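Local coordinates for protein excinuclease ABC, subunit A. (PDB 2VF7) that binds DNA, zinc and adenine nucleotides as an ABC-type ATPase of the UvrA family and probably helps recognise damage for excision repair, at residues Ala603-Leu608 and Arg738-Thr743; Arg613-Ala618 and Val679-Lys684; Glu696-Phe701 and Ala710-Arg715; Val717-Leu722 and Gly733-Arg738. The protein carries 1 engineered substitution. All blocks are in the same frame, centred on the assembly; numbering follows the deposited sequence.

Contact 1 (Ala603-Leu608 and Arg738-Thr743)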
# COMPACT_ATOMS: atom_id res chain seq x y z
N ALA A 603 -23.74 4.00 26.03
CA ALA A 603 -24.69 3.13 26.74
C ALA A 603 -24.04 2.40 27.90
O ALA A 603 -24.63 2.19 28.96
CB ALA A 603 -25.29 2.12 25.80
N THR A 604 -22.80 2.02 27.68
CA THR A 604 -22.09 1.15 28.58
C THR A 604 -21.11 1.95 29.45
O THR A 604 -20.80 1.52 30.55
CB THR A 604 -21.44 0.06 27.73
OG1 THR A 604 -21.34 -1.13 28.49
CG2 THR A 604 -20.08 0.51 27.13
N TYR A 605 -20.67 3.12 28.96
CA TYR A 605 -19.77 4.02 29.71
C TYR A 605 -20.51 4.80 30.82
O TYR A 605 -19.92 5.14 31.87
CB TYR A 605 -19.04 5.01 28.76
CG TYR A 605 -17.90 5.76 29.46
CD1 TYR A 605 -16.60 5.23 29.48
CD2 TYR A 605 -18.13 6.97 30.13
CE1 TYR A 605 -15.56 5.90 30.14
CE2 TYR A 605 -17.10 7.63 30.80
CZ TYR A 605 -15.82 7.08 30.79
OH TYR A 605 -14.80 7.73 31.45
N THR A 606 -21.78 5.12 30.56
CA THR A 606 -22.62 5.80 31.53
C THR A 606 -23.09 4.83 32.63
O THR A 606 -23.28 5.22 33.78
CB THR A 606 -23.82 6.47 30.88
OG1 THR A 606 -24.53 5.50 30.11
CG2 THR A 606 -23.39 7.59 29.97
N GLY A 607 -23.26 3.57 32.25
CA GLY A 607 -23.64 2.52 33.18
C GLY A 607 -25.10 2.18 33.03
O GLY A 607 -25.63 1.32 33.72
N LEU A 608 -25.77 2.88 32.11
CA LEU A 608 -27.20 2.73 31.93
C LEU A 608 -27.61 1.43 31.24
O LEU A 608 -28.76 1.01 31.35
CB LEU A 608 -27.77 3.96 31.20
CG LEU A 608 -27.51 4.24 29.71
CD1 LEU A 608 -28.35 3.37 28.78
CD2 LEU A 608 -27.80 5.69 29.44
N ARG A 738 -17.16 15.42 26.76
CA ARG A 738 -18.48 15.74 27.28
C ARG A 738 -19.25 14.52 27.81
O ARG A 738 -20.08 14.67 28.68
CB ARG A 738 -19.30 16.48 26.23
CG ARG A 738 -18.84 17.91 25.95
CD ARG A 738 -19.71 18.58 24.90
NE ARG A 738 -19.33 18.23 23.52
CZ ARG A 738 -20.13 18.37 22.46
NH1 ARG A 738 -21.38 18.82 22.59
NH2 ARG A 738 -19.68 18.05 21.24
N ILE A 739 -18.99 13.33 27.29
CA ILE A 739 -19.60 12.08 27.81
C ILE A 739 -19.05 11.79 29.21
O ILE A 739 -19.81 11.43 30.12
CB ILE A 739 -19.33 10.87 26.85
CG1 ILE A 739 -19.80 11.18 25.42
CG2 ILE A 739 -19.98 9.59 27.35
CD1 ILE A 739 -19.63 10.01 24.46
N LYS A 740 -17.74 11.96 29.38
CA LYS A 740 -17.05 11.72 30.64
C LYS A 740 -17.51 12.70 31.69
O LYS A 740 -17.65 12.35 32.86
CB LYS A 740 -15.54 11.88 30.47
CG LYS A 740 -14.84 10.78 29.69
CD LYS A 740 -13.49 11.30 29.28
CE LYS A 740 -12.89 10.49 28.18
NZ LYS A 740 -11.98 9.47 28.74
N LEU A 741 -17.70 13.95 31.26
CA LEU A 741 -18.22 15.01 32.11
C LEU A 741 -19.63 14.70 32.60
O LEU A 741 -19.91 14.88 33.78
CB LEU A 741 -18.22 16.34 31.35
CG LEU A 741 -18.49 17.65 32.09
CD1 LEU A 741 -17.62 17.77 33.35
CD2 LEU A 741 -18.25 18.85 31.15
N ALA A 742 -20.50 14.25 31.70
CA ALA A 742 -21.90 13.98 32.04
C ALA A 742 -22.02 12.83 33.02
O ALA A 742 -22.87 12.84 33.91
CB ALA A 742 -22.72 13.72 30.79
N THR A 743 -21.13 11.84 32.85
CA THR A 743 -21.02 10.71 33.77
C THR A 743 -20.69 11.20 35.18
O THR A 743 -21.15 10.62 36.16
CB THR A 743 -19.97 9.69 33.28
OG1 THR A 743 -20.18 9.41 31.89
CG2 THR A 743 -20.07 8.38 34.05

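Contact 2 (Arg613-Ala618 and Val679-Lys684)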
# COMPACT_ATOMS: atom_id res chain seq x y z
N ARG A 613 -30.75 -4.11 30.21
CA ARG A 613 -30.71 -5.55 29.95
C ARG A 613 -31.63 -6.30 30.91
O ARG A 613 -32.24 -7.31 30.57
CB ARG A 613 -29.30 -6.08 30.07
CG ARG A 613 -28.32 -5.43 29.13
CD ARG A 613 -27.01 -6.16 29.16
NE ARG A 613 -26.21 -5.82 30.33
CZ ARG A 613 -25.97 -6.65 31.34
NH1 ARG A 613 -26.45 -7.88 31.34
NH2 ARG A 613 -25.22 -6.25 32.35
N LYS A 614 -31.69 -5.78 32.13
CA LYS A 614 -32.68 -6.12 33.16
C LYS A 614 -34.14 -6.05 32.66
O LYS A 614 -34.94 -6.94 32.94
CB LYS A 614 -32.46 -5.18 34.34
CG LYS A 614 -33.26 -5.45 35.56
CD LYS A 614 -33.21 -4.25 36.51
CE LYS A 614 -34.32 -3.21 36.21
NZ LYS A 614 -33.90 -2.21 35.18
N LEU A 615 -34.48 -5.01 31.91
CA LEU A 615 -35.85 -4.79 31.40
C LEU A 615 -36.19 -5.74 30.27
O LEU A 615 -37.36 -6.02 30.03
CB LEU A 615 -36.02 -3.35 30.87
CG LEU A 615 -35.95 -2.13 31.79
CD1 LEU A 615 -36.00 -0.82 31.01
CD2 LEU A 615 -37.04 -2.17 32.89
N PHE A 616 -35.17 -6.17 29.54
CA PHE A 616 -35.35 -7.17 28.47
C PHE A 616 -35.50 -8.58 29.04
O PHE A 616 -36.32 -9.35 28.56
CB PHE A 616 -34.19 -7.09 27.46
CG PHE A 616 -34.41 -6.07 26.35
CD1 PHE A 616 -34.06 -4.74 26.53
CD2 PHE A 616 -34.98 -6.46 25.14
CE1 PHE A 616 -34.30 -3.80 25.53
CE2 PHE A 616 -35.21 -5.54 24.14
CZ PHE A 616 -34.87 -4.20 24.32
N ALA A 617 -34.73 -8.89 30.07
CA ALA A 617 -34.77 -10.18 30.73
C ALA A 617 -36.10 -10.46 31.45
O ALA A 617 -36.39 -11.61 31.80
CB ALA A 617 -33.63 -10.30 31.71
N ALA A 618 -36.91 -9.41 31.65
CA ALA A 618 -38.20 -9.51 32.36
C ALA A 618 -39.43 -9.61 31.44
O ALA A 618 -40.57 -9.54 31.90
CB ALA A 618 -38.36 -8.35 33.31
N VAL A 679 -36.70 -10.77 20.63
CA VAL A 679 -37.25 -10.32 21.92
C VAL A 679 -37.42 -8.81 21.94
O VAL A 679 -36.46 -8.06 21.70
CB VAL A 679 -36.36 -10.77 23.13
CG1 VAL A 679 -37.01 -10.38 24.47
CG2 VAL A 679 -36.06 -12.28 23.08
N GLU A 680 -38.64 -8.35 22.22
CA GLU A 680 -38.92 -6.91 22.26
C GLU A 680 -39.48 -6.40 23.59
O GLU A 680 -40.47 -6.93 24.12
CB GLU A 680 -39.87 -6.53 21.13
CG GLU A 680 -39.37 -6.80 19.73
CD GLU A 680 -40.48 -6.64 18.70
OE1 GLU A 680 -41.66 -6.64 19.09
OE2 GLU A 680 -40.18 -6.49 17.50
N TYR A 681 -38.84 -5.37 24.11
CA TYR A 681 -39.35 -4.56 25.23
C TYR A 681 -40.03 -3.33 24.64
O TYR A 681 -39.37 -2.47 24.02
CB TYR A 681 -38.20 -4.14 26.16
CG TYR A 681 -38.56 -3.04 27.16
CD1 TYR A 681 -39.40 -3.30 28.25
CD2 TYR A 681 -38.05 -1.76 27.02
CE1 TYR A 681 -39.72 -2.29 29.17
CE2 TYR A 681 -38.36 -0.76 27.93
CZ TYR A 681 -39.19 -1.04 28.99
OH TYR A 681 -39.48 -0.03 29.87
N ARG A 682 -41.35 -3.26 24.82
CA ARG A 682 -42.20 -2.18 24.33
C ARG A 682 -42.03 -1.90 22.84
O ARG A 682 -41.85 -0.75 22.43
CB ARG A 682 -42.00 -0.90 25.15
CG ARG A 682 -42.77 -0.84 26.46
CD ARG A 682 -42.85 0.61 26.90
NE ARG A 682 -41.64 1.05 27.60
CZ ARG A 682 -41.17 2.30 27.60
NH1 ARG A 682 -41.78 3.25 26.91
NH2 ARG A 682 -40.07 2.58 28.28
N GLY A 683 -42.09 -2.97 22.04
CA GLY A 683 -42.01 -2.88 20.57
C GLY A 683 -40.66 -2.49 19.98
O GLY A 683 -40.58 -2.14 18.80
N LYS A 684 -39.60 -2.56 20.80
CA LYS A 684 -38.22 -2.34 20.37
C LYS A 684 -37.31 -3.54 20.69
O LYS A 684 -37.33 -4.04 21.81
CB LYS A 684 -37.64 -1.12 21.08
CG LYS A 684 -38.27 0.21 20.68
CD LYS A 684 -37.28 1.36 20.79
CE LYS A 684 -37.96 2.70 20.44
NZ LYS A 684 -38.82 2.59 19.23

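Contact 3 (Glu696-Phe701 and Ala710-Arg715)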
# COMPACT_ATOMS: atom_id res chain seq x y z
N GLU A 696 -34.13 10.63 21.50
CA GLU A 696 -35.26 9.71 21.31
C GLU A 696 -35.34 8.74 22.48
O GLU A 696 -36.43 8.27 22.81
CB GLU A 696 -35.15 8.88 20.03
CG GLU A 696 -34.93 9.59 18.70
CD GLU A 696 -34.40 8.62 17.59
OE1 GLU A 696 -34.76 8.80 16.40
OE2 GLU A 696 -33.64 7.67 17.90
N ALA A 697 -34.20 8.41 23.08
CA ALA A 697 -34.19 7.51 24.24
C ALA A 697 -34.67 8.24 25.50
O ALA A 697 -35.05 7.60 26.49
CB ALA A 697 -32.80 6.92 24.45
N HIS A 698 -34.64 9.57 25.43
CA HIS A 698 -35.08 10.45 26.49
C HIS A 698 -36.60 10.36 26.59
O HIS A 698 -37.16 10.26 27.69
CB HIS A 698 -34.60 11.88 26.17
CG HIS A 698 -35.03 12.92 27.16
ND1 HIS A 698 -36.21 13.63 27.02
CD2 HIS A 698 -34.43 13.40 28.27
CE1 HIS A 698 -36.31 14.50 28.02
NE2 HIS A 698 -35.25 14.38 28.79
N ASP A 699 -37.25 10.36 25.42
CA ASP A 699 -38.66 10.06 25.28
C ASP A 699 -39.03 8.66 25.79
O ASP A 699 -39.90 8.50 26.63
CB ASP A 699 -39.07 10.14 23.81
CG ASP A 699 -39.21 11.56 23.32
OD1 ASP A 699 -40.36 11.92 22.99
OD2 ASP A 699 -38.21 12.30 23.27
N PHE A 700 -38.35 7.65 25.25
CA PHE A 700 -38.72 6.25 25.43
C PHE A 700 -38.59 5.75 26.88
O PHE A 700 -39.38 4.92 27.34
CB PHE A 700 -37.92 5.40 24.44
CG PHE A 700 -38.34 3.96 24.37
CD1 PHE A 700 -37.52 2.95 24.92
CD2 PHE A 700 -39.54 3.59 23.76
CE1 PHE A 700 -37.91 1.61 24.87
CE2 PHE A 700 -39.91 2.26 23.70
CZ PHE A 700 -39.11 1.27 24.26
N PHE A 701 -37.60 6.27 27.60
CA PHE A 701 -37.28 5.85 28.97
C PHE A 701 -37.68 6.85 30.03
O PHE A 701 -37.17 6.78 31.15
CB PHE A 701 -35.79 5.61 29.12
CG PHE A 701 -35.30 4.40 28.41
CD1 PHE A 701 -34.40 4.51 27.35
CD2 PHE A 701 -35.73 3.13 28.80
CE1 PHE A 701 -33.93 3.36 26.70
CE2 PHE A 701 -35.28 1.99 28.16
CZ PHE A 701 -34.38 2.11 27.11
N ALA A 710 -29.41 9.52 33.57
CA ALA A 710 -28.13 9.43 32.87
C ALA A 710 -28.22 10.15 31.50
O ALA A 710 -27.39 11.00 31.19
CB ALA A 710 -27.71 7.96 32.71
N LEU A 711 -29.26 9.82 30.74
CA LEU A 711 -29.60 10.45 29.47
C LEU A 711 -29.84 11.94 29.56
O LEU A 711 -29.64 12.66 28.57
CB LEU A 711 -30.87 9.81 28.91
CG LEU A 711 -30.92 8.32 28.62
CD1 LEU A 711 -32.33 7.95 28.18
CD2 LEU A 711 -29.91 7.91 27.55
N ASP A 712 -30.30 12.40 30.73
CA ASP A 712 -30.59 13.81 30.95
C ASP A 712 -29.32 14.68 30.97
O ASP A 712 -29.29 15.76 30.37
CB ASP A 712 -31.41 14.00 32.24
CG ASP A 712 -32.13 15.35 32.30
OD1 ASP A 712 -32.93 15.66 31.39
OD2 ASP A 712 -31.90 16.10 33.28
N THR A 713 -28.29 14.21 31.68
CA THR A 713 -26.96 14.87 31.70
C THR A 713 -26.27 14.85 30.32
O THR A 713 -25.58 15.79 29.96
CB THR A 713 -25.99 14.24 32.74
OG1 THR A 713 -25.84 12.83 32.50
CG2 THR A 713 -26.48 14.47 34.14
N LEU A 714 -26.46 13.79 29.56
CA LEU A 714 -25.95 13.74 28.19
C LEU A 714 -26.66 14.71 27.28
O LEU A 714 -26.10 15.18 26.30
CB LEU A 714 -26.08 12.34 27.63
CG LEU A 714 -25.14 11.33 28.24
CD1 LEU A 714 -25.59 9.95 27.80
CD2 LEU A 714 -23.68 11.60 27.81
N ARG A 715 -27.90 15.02 27.62
CA ARG A 715 -28.72 15.89 26.78
C ARG A 715 -28.39 17.34 27.10
O ARG A 715 -28.14 18.13 26.19
CB ARG A 715 -30.20 15.58 26.97
CG ARG A 715 -31.02 15.75 25.71
CD ARG A 715 -32.46 15.26 25.91
NE ARG A 715 -33.41 16.11 25.21
CZ ARG A 715 -33.87 17.27 25.67
NH1 ARG A 715 -33.46 17.74 26.84
NH2 ARG A 715 -34.74 17.98 24.96

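Contact 4 (Val717-Leu722 and Gly733-Arg738)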
# COMPACT_ATOMS: atom_id res chain seq x y z
N VAL A 717 -25.71 18.50 28.12
CA VAL A 717 -24.31 18.82 27.83
C VAL A 717 -24.07 18.94 26.29
O VAL A 717 -22.98 19.29 25.83
CB VAL A 717 -23.37 17.82 28.60
CG1 VAL A 717 -22.84 16.68 27.71
CG2 VAL A 717 -22.26 18.55 29.31
N GLY A 718 -25.13 18.65 25.52
CA GLY A 718 -25.19 18.95 24.09
C GLY A 718 -25.15 17.76 23.13
O GLY A 718 -25.06 17.96 21.92
N LEU A 719 -25.25 16.54 23.66
CA LEU A 719 -25.04 15.34 22.87
C LEU A 719 -26.31 14.58 22.46
O LEU A 719 -26.28 13.39 22.28
CB LEU A 719 -24.09 14.38 23.61
CG LEU A 719 -22.70 14.86 24.03
CD1 LEU A 719 -21.99 13.74 24.70
CD2 LEU A 719 -21.90 15.34 22.85
N GLY A 720 -27.42 15.28 22.28
CA GLY A 720 -28.67 14.63 21.97
C GLY A 720 -28.66 13.89 20.64
O GLY A 720 -29.49 13.02 20.42
N TYR A 721 -27.72 14.24 19.77
CA TYR A 721 -27.67 13.69 18.42
C TYR A 721 -26.99 12.32 18.38
O TYR A 721 -27.13 11.59 17.41
CB TYR A 721 -27.03 14.70 17.44
CG TYR A 721 -25.58 15.06 17.73
CD1 TYR A 721 -24.53 14.38 17.11
CD2 TYR A 721 -25.27 16.07 18.63
CE1 TYR A 721 -23.22 14.71 17.38
CE2 TYR A 721 -23.97 16.39 18.92
CZ TYR A 721 -22.95 15.71 18.29
OH TYR A 721 -21.64 16.05 18.58
N LEU A 722 -26.26 11.98 19.44
CA LEU A 722 -25.53 10.73 19.48
C LEU A 722 -26.44 9.54 19.74
O LEU A 722 -27.47 9.70 20.39
CB LEU A 722 -24.40 10.80 20.51
CG LEU A 722 -23.27 11.79 20.23
CD1 LEU A 722 -22.24 11.72 21.31
CD2 LEU A 722 -22.62 11.49 18.89
N GLY A 733 -12.80 14.24 19.85
CA GLY A 733 -12.26 14.42 21.19
C GLY A 733 -13.23 15.10 22.14
O GLY A 733 -13.36 14.69 23.30
N GLY A 734 -13.92 16.13 21.63
CA GLY A 734 -14.90 16.91 22.37
C GLY A 734 -16.19 16.19 22.72
O GLY A 734 -16.80 16.49 23.76
N GLU A 735 -16.62 15.27 21.85
CA GLU A 735 -17.76 14.37 22.11
C GLU A 735 -17.43 13.43 23.24
O GLU A 735 -18.25 13.24 24.12
CB GLU A 735 -18.15 13.57 20.87
CG GLU A 735 -18.98 14.38 19.89
CD GLU A 735 -19.09 13.80 18.47
OE1 GLU A 735 -18.57 12.71 18.16
OE2 GLU A 735 -19.74 14.46 17.65
N ALA A 736 -16.22 12.87 23.24
CA ALA A 736 -15.78 11.98 24.34
C ALA A 736 -15.56 12.70 25.67
O ALA A 736 -15.84 12.13 26.74
CB ALA A 736 -14.55 11.22 23.95
N GLN A 737 -15.02 13.91 25.61
CA GLN A 737 -14.82 14.73 26.82
C GLN A 737 -16.15 15.01 27.54
O GLN A 737 -16.25 14.86 28.75
CB GLN A 737 -14.10 16.04 26.48
CG GLN A 737 -13.75 16.88 27.73
CD GLN A 737 -12.54 17.82 27.54
OE1 GLN A 737 -12.04 18.01 26.43
NE2 GLN A 737 -12.07 18.39 28.66
N ARG A 738 -17.16 15.42 26.76
CA ARG A 738 -18.48 15.74 27.28
C ARG A 738 -19.25 14.52 27.81
O ARG A 738 -20.08 14.67 28.68
CB ARG A 738 -19.30 16.48 26.23
CG ARG A 738 -18.84 17.91 25.95
CD ARG A 738 -19.71 18.58 24.90
NE ARG A 738 -19.33 18.23 23.52
CZ ARG A 738 -20.13 18.37 22.46
NH1 ARG A 738 -21.38 18.82 22.59
NH2 ARG A 738 -19.68 18.05 21.24

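Contact 1 (Ala603-Leu608 and Arg738-Thr743)
Thr-606, just past helix 602-605, comes closest in backbone to Thr-743, at the end of helix 733-743, with 5.6 Å between their CA atoms. Tyr-605 contributes the largest single share of the buried surface. Its CG stands anti to the backbone N (chi1 -168°), which starts the ring off toward helix 733-743. There Thr-743 OG1 meets the ring at its edge, in plane, 3.6 Å from Tyr-605 CD2. At the far end of the ring, Lys-740 CG lies 3.5 Å from Tyr-605 OH; Ile-739 CG2 approaches Tyr-605 CD2 to 4.2 Å, and both come in obliquely. Thr-606 adds its methyl, with CG2 4.2 Å from Thr-743 OG1, and turns its own hydroxyl back to Met-602 O. The hydroxyl of Thr-743 is fixed by a bond of 2.7 Å from OG1 to Ile-739 O. That oxygen also takes Thr-743 N, on the opposite face of its carbonyl plane. An alanine at Thr-743 would probably leave Tyr-605 CD2 and CE2 without the hydroxyl beside them and Ile-739 O with one donor fewer. Lys-740 NZ reaches beyond the contact to a salt bridge with Asp-590, just after strand 585-589. Leu-714 of helix 705-716 packs on both Thr-606 and Ala-742, so that helix touches both segments.

Contact 2 (Arg613-Ala618 and Val679-Lys684)
Phe-616 and Leu-615, in the last turns of helix 609-617, pack on a strand-like segment that ends in a type I' beta turn, Tyr-681 to Lys-684, the kind of turn that closes two-residue beta hairpins. Val-679 comes first: its carbonyl O lies at the edge of the Phe-616 ring, in plane and 3.7 Å from CE2. At Glu-680 only the backbone comes near, with CB pointing away. Tyr-681 carries the centre. Its CB sits over the middle of the Phe-616 ring in a CH-pi contact, 3.8 Å from the centroid, and its own ring receives Leu-615 CB over one face, 4.2 Å from the centroid. The two aromatic planes are oblique, 56° apart. An alanine at Phe-616 would probably open a gap next to Tyr-681 CB and take the ring edge away from Val-679 O. Arg-682 CG lies over the opposite face of the tyrosine ring; farther out the chain bends, and NH2 donates to Tyr-681 OH over 3.1 Å, that oxygen lying in the guanidinium plane. The same NH2 forms a salt bridge with Glu-704. Closing the turn, Lys-684 places its carbonyl O 3.5 Å from Phe-616 CE2.

Contact 3 (Glu696-Phe701 and Ala710-Arg715)
Flanking Leu-711, which meets Ala-697 across the contact, Thr-713 OG1 donates to Ala-710 O over 2.7 Å and ties its hydroxyl to its own helix. Leu-711 is the apolar wedge of the contact. Its CD1 makes a close, non-bonded approach of 3.2 Å to Ala-697 O, an oxygen that accepts from the amide of Phe-701 within its own helix. CD1 also lies 3.9 Å from Ala-697 CB and 4.1 Å from Phe-701 CD1, so one methyl touches Ala-697 O, Ala-697 CB and Phe-701 CD1. The two helices, 694-700 and 705-716, follow one another in the chain as an antiparallel hairpin; the axes of the segments 696-700 and 710-715 approach to 9.7 Å, with a signed crossing angle of -149°.

Around His-698 the packing turns polar. With CG anti to the backbone N (chi1 177°), the imidazole starts off across the gap and is met on one face by Arg-715. The guanidinium of Arg-715 lies flat on the His-698 ring, planes 21° apart and centres 4.4 Å apart, while Arg-715 CD sits over the same face toward the rim, 3.6 Å from His-698 CD2. At the ring edge, in plane, Asp-712 OD1 approaches His-698 NE2 to 3.7 Å, its carboxylate nearly coplanar with the imidazole. Phe-708 also meets the histidine ring.

Asp-695 gives Arg-715 a long, weak ion pair. A positive guanidinium stacked on the imidazole would tend to disfavour a protonated His-698, whereas the carboxylate of Asp-712 at its edge would tend to favour one, so the two influences probably offset each other in part.

Contact 4 (Val717-Leu722 and Gly733-Arg738)
Glu-735 and Arg-738 belong to the LSGGEAQR sequence, the ABC signature motif, which runs into the start of helix 733-743, and both face the loop 717-722. Tyr-721 OH donates to Glu-735 OE2 over 2.6 Å. The hydroxyl approaches on the anti side, 24° out of the carboxylate plane, and the ring is turned 59° against that plane. The other oxygen, Glu-735 OE1, accepts from the backbone N of Ser-732, so both carboxylate oxygens are engaged.

Arg-738 is modelled in two conformers, so its side-chain contacts are not certain. In one, the chain bends at chi3 (-82°) and NE donates to Gly-734 O over 3.1 Å, standing above the carbonyl plane, across from Arg-738 N on the opposite face. In that conformer Leu-719 CD2 lies over the centre of the guanidinium, 3.5 Å from Arg-738 CZ. Closer to the backbone, Val-717 CG1 packs 3.8 Å from Arg-738 CB. Gly-718, with positive phi, forms the Schellman motif that ends helix 705-716.

Tyr-721 and Leu-722 touch the ADP bound at the P-loop that includes Gly-46 and Lys-49, an arrangement typical of the composite ABC ATP site, where a signature helix faces the Walker A motif of the other nucleotide-binding half.

How the contacts relate
The four contacts run outward from the nucleotide. Contact 4 lies at the ADP itself, with the Leu-722 side chain about 4 Å from it. The centre of contact 1 lies about 10 Å from that of contact 4; it uses the next turns of the same signature helix, and Ile-739 CG1 packs 3.5 Å from Leu-719 CD1. Helix 705-716 connects these to contact 3: Leu-714 O probably accepts from Leu-719 N at 3.1 Å, and Leu-608 CD2 touches Leu-711 CD2. Contact 2 is the outermost, its centre about 27 Å from that of contact 4. It reaches the others through contact 3, where Arg-682 NH2 probably donates to Phe-700 O at 2.6 Å.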